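Ferulic acid esterase, AmCE1/Fae1A (Anaeromyces mucronatus, PDB 5CXX) probably hydrolyses feruloyl esters, releasing ferulic acid, as an alpha/beta-hydrolase esterase of carbohydrate esterase family 1. Local coordinates at residues I29-K34 with I126-E131. Numbering follows the deposited sequence.
With SO4 (sulfate ion), chain E.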
ATOM      1  N   ILE A  29       1.328  -6.096  17.059  1.00 19.46           N
ATOM      2  CA  ILE A  29       2.012  -7.360  17.168  1.00 21.73           C
ATOM      3  C   ILE A  29       3.515  -7.162  17.120  1.00 21.09           C
ATOM      4  O   ILE A  29       4.033  -6.416  16.259  1.00 21.44           O
ATOM      5  CB  ILE A  29       1.560  -8.298  15.978  1.00 22.95           C
ATOM      6  CG1 ILE A  29       0.027  -8.529  16.017  1.00 24.50           C
ATOM      7  CG2 ILE A  29       2.384  -9.613  15.951  1.00 28.21           C
ATOM      8  CD1 ILE A  29      -0.488  -8.959  17.356  1.00 26.37           C
ATOM      9  N   THR A  30       4.252  -7.823  18.023  1.00 21.39           N
ATOM     10  CA  THR A  30       5.707  -7.821  18.049  0.78 20.14           C
ATOM     11  C   THR A  30       6.180  -9.181  17.560  1.00 22.65           C
ATOM     12  O   THR A  30       5.674 -10.221  18.064  1.00 25.34           O
ATOM     13  CB  THR A  30       6.215  -7.536  19.502  0.78 21.58           C
ATOM     14  OG1 THR A  30       5.651  -6.284  19.924  0.78 23.52           O
ATOM     15  CG2 THR A  30       7.721  -7.355  19.522  0.78 26.24           C
ATOM     16  N   TYR A  31       7.114  -9.205  16.615  1.00 19.91           N
ATOM     17  CA  TYR A  31       7.510 -10.476  15.991  1.00 19.61           C
ATOM     18  C   TYR A  31       8.984 -10.378  15.579  1.00 18.94           C
ATOM     19  O   TYR A  31       9.532  -9.264  15.365  1.00 21.67           O
ATOM     20  CB  TYR A  31       6.637 -10.835  14.749  1.00 18.73           C
ATOM     21  CG  TYR A  31       6.859  -9.863  13.609  1.00 18.79           C
ATOM     22  CD1 TYR A  31       6.188  -8.626  13.591  1.00 20.03           C
ATOM     23  CD2 TYR A  31       7.790 -10.160  12.602  1.00 18.70           C
ATOM     24  CE1 TYR A  31       6.434  -7.656  12.529  1.00 19.97           C
ATOM     25  CE2 TYR A  31       8.011  -9.235  11.540  1.00 17.91           C
ATOM     26  CZ  TYR A  31       7.368  -7.989  11.557  1.00 19.54           C
ATOM     27  OH  TYR A  31       7.657  -7.136  10.498  1.00 18.85           O
ATOM     28  N   TYR A  32       9.669 -11.509  15.501  1.00 19.58           N
ATOM     29  CA  TYR A  32      11.100 -11.429  15.179  1.00 19.03           C
ATOM     30  C   TYR A  32      11.325 -11.537  13.668  1.00 18.70           C
ATOM     31  O   TYR A  32      10.783 -12.444  13.067  1.00 20.89           O
ATOM     32  CB  TYR A  32      11.905 -12.551  15.913  1.00 20.76           C
ATOM     33  CG  TYR A  32      13.399 -12.404  15.710  1.00 22.03           C
ATOM     34  CD1 TYR A  32      14.158 -11.531  16.496  1.00 20.79           C
ATOM     35  CD2 TYR A  32      14.051 -13.059  14.660  1.00 19.77           C
ATOM     36  CE1 TYR A  32      15.496 -11.330  16.235  1.00 20.01           C
ATOM     37  CE2 TYR A  32      15.351 -12.888  14.390  1.00 18.47           C
ATOM     38  CZ  TYR A  32      16.129 -11.989  15.204  1.00 19.03           C
ATOM     39  OH  TYR A  32      17.466 -11.821  14.958  1.00 20.01           O
ATOM     40  N   SER A  33      12.182 -10.673  13.139  1.00 19.96           N
ATOM     41  CA  SER A  33      12.517 -10.699  11.688  1.00 20.15           C
ATOM     42  C   SER A  33      13.962 -11.160  11.471  1.00 17.66           C
ATOM     43  O   SER A  33      14.916 -10.499  11.885  1.00 19.76           O
ATOM     44  CB  SER A  33      12.370  -9.287  11.113  1.00 20.81           C
ATOM     45  OG  SER A  33      13.010  -9.277   9.806  1.00 20.35           O
ATOM     46  N   LYS A  34      14.096 -12.290  10.767  1.00 20.17           N
ATOM     47  CA  LYS A  34      15.424 -12.694  10.320  1.00 19.46           C
ATOM     48  C   LYS A  34      16.031 -11.743   9.253  1.00 20.08           C
ATOM     49  O   LYS A  34      17.225 -11.872   8.967  1.00 22.31           O
ATOM     50  CB  LYS A  34      15.420 -14.133   9.776  1.00 21.32           C
ATOM     51  CG  LYS A  34      14.534 -14.289   8.565  1.00 22.54           C
ATOM     52  CD  LYS A  34      14.458 -15.805   8.177  1.00 25.66           C
ATOM     53  CE  LYS A  34      13.537 -15.956   6.954  1.00 30.13           C
ATOM     54  NZ  LYS A  34      13.295 -17.429   6.733  1.00 36.38           N
ATOM     55  N   ILE A 126      10.815  -5.535   0.600  1.00 15.91           N
ATOM     56  CA  ILE A 126      10.389  -6.689  -0.216  1.00 16.65           C
ATOM     57  C   ILE A 126      10.790  -8.007   0.459  1.00 18.61           C
ATOM     58  O   ILE A 126      10.012  -8.953   0.496  1.00 17.63           O
ATOM     59  CB  ILE A 126      10.947  -6.591  -1.648  1.00 17.19           C
ATOM     60  CG1 ILE A 126      10.356  -7.722  -2.525  1.00 17.41           C
ATOM     61  CG2 ILE A 126      12.509  -6.716  -1.670  1.00 17.02           C
ATOM     62  CD1 ILE A 126      10.664  -7.448  -4.038  1.00 18.78           C
ATOM     63  N   ASN A 127      11.939  -8.052   1.117  1.00 16.86           N
ATOM     64  CA  ASN A 127      12.373  -9.239   1.804  1.00 17.36           C
ATOM     65  C   ASN A 127      11.616  -9.443   3.144  1.00 18.26           C
ATOM     66  O   ASN A 127      11.210 -10.568   3.467  1.00 17.64           O
ATOM     67  CB  ASN A 127      13.905  -9.185   2.055  1.00 18.01           C
ATOM     68  CG  ASN A 127      14.652  -9.168   0.735  1.00 21.74           C
ATOM     69  OD1 ASN A 127      14.359 -10.030  -0.104  1.00 22.57           O
ATOM     70  ND2 ASN A 127      15.505  -8.166   0.481  1.00 22.08           N
ATOM     71  N   GLU A 128      11.397  -8.340   3.868  1.00 17.86           N
ATOM     72  CA  GLU A 128      10.611  -8.396   5.134  1.00 17.46           C
ATOM     73  C   GLU A 128       9.212  -8.928   4.865  1.00 16.81           C
ATOM     74  O   GLU A 128       8.752  -9.831   5.565  1.00 16.55           O
ATOM     75  CB  GLU A 128      10.519  -6.982   5.761  1.00 17.64           C
ATOM     76  CG  GLU A 128       9.687  -6.939   7.071  1.00 17.19           C
ATOM     77  CD  GLU A 128      10.372  -7.740   8.190  1.00 20.05           C
ATOM     78  OE1 GLU A 128      11.578  -8.078   8.067  1.00 19.31           O
ATOM     79  OE2 GLU A 128       9.688  -8.054   9.190  1.00 19.34           O
ATOM     80  N   LEU A 129       8.589  -8.424   3.798  1.00 15.95           N
ATOM     81  CA  LEU A 129       7.199  -8.831   3.535  1.00 15.78           C
ATOM     82  C   LEU A 129       7.156 -10.336   3.162  1.00 16.35           C
ATOM     83  O   LEU A 129       6.353 -11.105   3.693  1.00 17.31           O
ATOM     84  CB  LEU A 129       6.613  -7.925   2.431  1.00 16.00           C
ATOM     85  CG  LEU A 129       5.169  -8.368   2.042  1.00 16.84           C
ATOM     86  CD1 LEU A 129       4.179  -8.082   3.167  1.00 18.50           C
ATOM     87  CD2 LEU A 129       4.749  -7.603   0.741  1.00 16.90           C
ATOM     88  N   ILE A 130       8.006 -10.729   2.195  1.00 17.10           N
ATOM     89  CA  ILE A 130       7.866 -12.078   1.595  1.00 17.03           C
ATOM     90  C   ILE A 130       8.441 -13.158   2.494  1.00 17.82           C
ATOM     91  O   ILE A 130       7.850 -14.247   2.619  1.00 19.82           O
ATOM     92  CB  ILE A 130       8.532 -12.065   0.184  1.00 21.02           C
ATOM     93  CG1 ILE A 130       7.677 -11.158  -0.709  1.00 19.89           C
ATOM     94  CG2 ILE A 130       8.683 -13.477  -0.357  1.00 20.30           C
ATOM     95  CD1 ILE A 130       8.374 -10.856  -2.089  1.00 19.37           C
ATOM     96  N   GLU A 131       9.569 -12.843   3.167  1.00 18.67           N
ATOM     97  CA  GLU A 131      10.258 -13.852   3.976  1.00 19.60           C
ATOM     98  C   GLU A 131       9.757 -13.924   5.422  1.00 18.36           C
ATOM     99  O   GLU A 131       9.959 -14.952   6.069  1.00 21.37           O
ATOM    100  CB  GLU A 131      11.781 -13.582   4.037  1.00 20.52           C
ATOM    101  CG  GLU A 131      12.402 -13.624   2.635  1.00 23.93           C
ATOM    102  CD  GLU A 131      13.882 -13.295   2.694  1.00 34.32           C
ATOM    103  OE1 GLU A 131      14.517 -13.444   3.755  1.00 42.58           O
ATOM    104  OE2 GLU A 131      14.417 -12.856   1.684  1.00 43.63           O
TER
HETATM  105  S   SO4 E 302       7.849 -14.891  16.563  0.75 32.34           S
HETATM  106  O1  SO4 E 302       7.682 -15.271  15.127  0.75 33.51           O
HETATM  107  O2  SO4 E 302       8.616 -13.685  16.686  0.75 30.77           O
HETATM  108  O3  SO4 E 302       8.586 -15.989  17.177  0.75 43.29           O
HETATM  109  O4  SO4 E 302       6.580 -14.690  17.306  0.75 33.01           O
HETATM  110  O   HOH W   1      10.829 -17.356   5.264  1.00 34.67           O
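Ser33 OG is gripped from three sides of its chemistry: it donates to Glu128 OE1 at 2.6 Å and is hydrogen-bonded by the backbone N-H groups of Val35 and Thr36 in the turn that follows, which hold the hydroxyl in position. Tyr31 OH donates to the other carboxylate oxygen, Glu128 OE2, also at 2.6 Å. The two bonds differ in geometry: Ser33 reaches the syn lone pair of OE1, whereas Tyr31 comes to OE2 on the anti side, 18° out of the carboxylate plane. Glu128 OE2 lies at the edge of the phenol ring, in its plane, 3.1 Å from Tyr31 CE2, with ring and carboxylate planes 38° apart. Glu128 reaches the two hydroxyls through a bend at its second torsion (chi2 66°). With both oxygens tied, rotation of this buried carboxylate should be restricted. Arg40 on the adjacent strand hydrogen-bonds Tyr31 OH and makes a long, weak ion pair with Glu128, which may favour the charged carboxylate.

At the exposed margin the link is looser. The Lys34 chain, extended beyond CG, crosses the Glu131 side chain at about a right angle, with Lys34 CE 3.8 Å from Glu131 O. A water bridges Lys34 NZ (2.9 Å) and Glu131 O (2.7 Å).

Strand 26-33 is an outermost strand of the eight-stranded mixed sheet; these contacts fasten it to helix 125-140, packed against the sheet as in the alpha/beta-hydrolase fold.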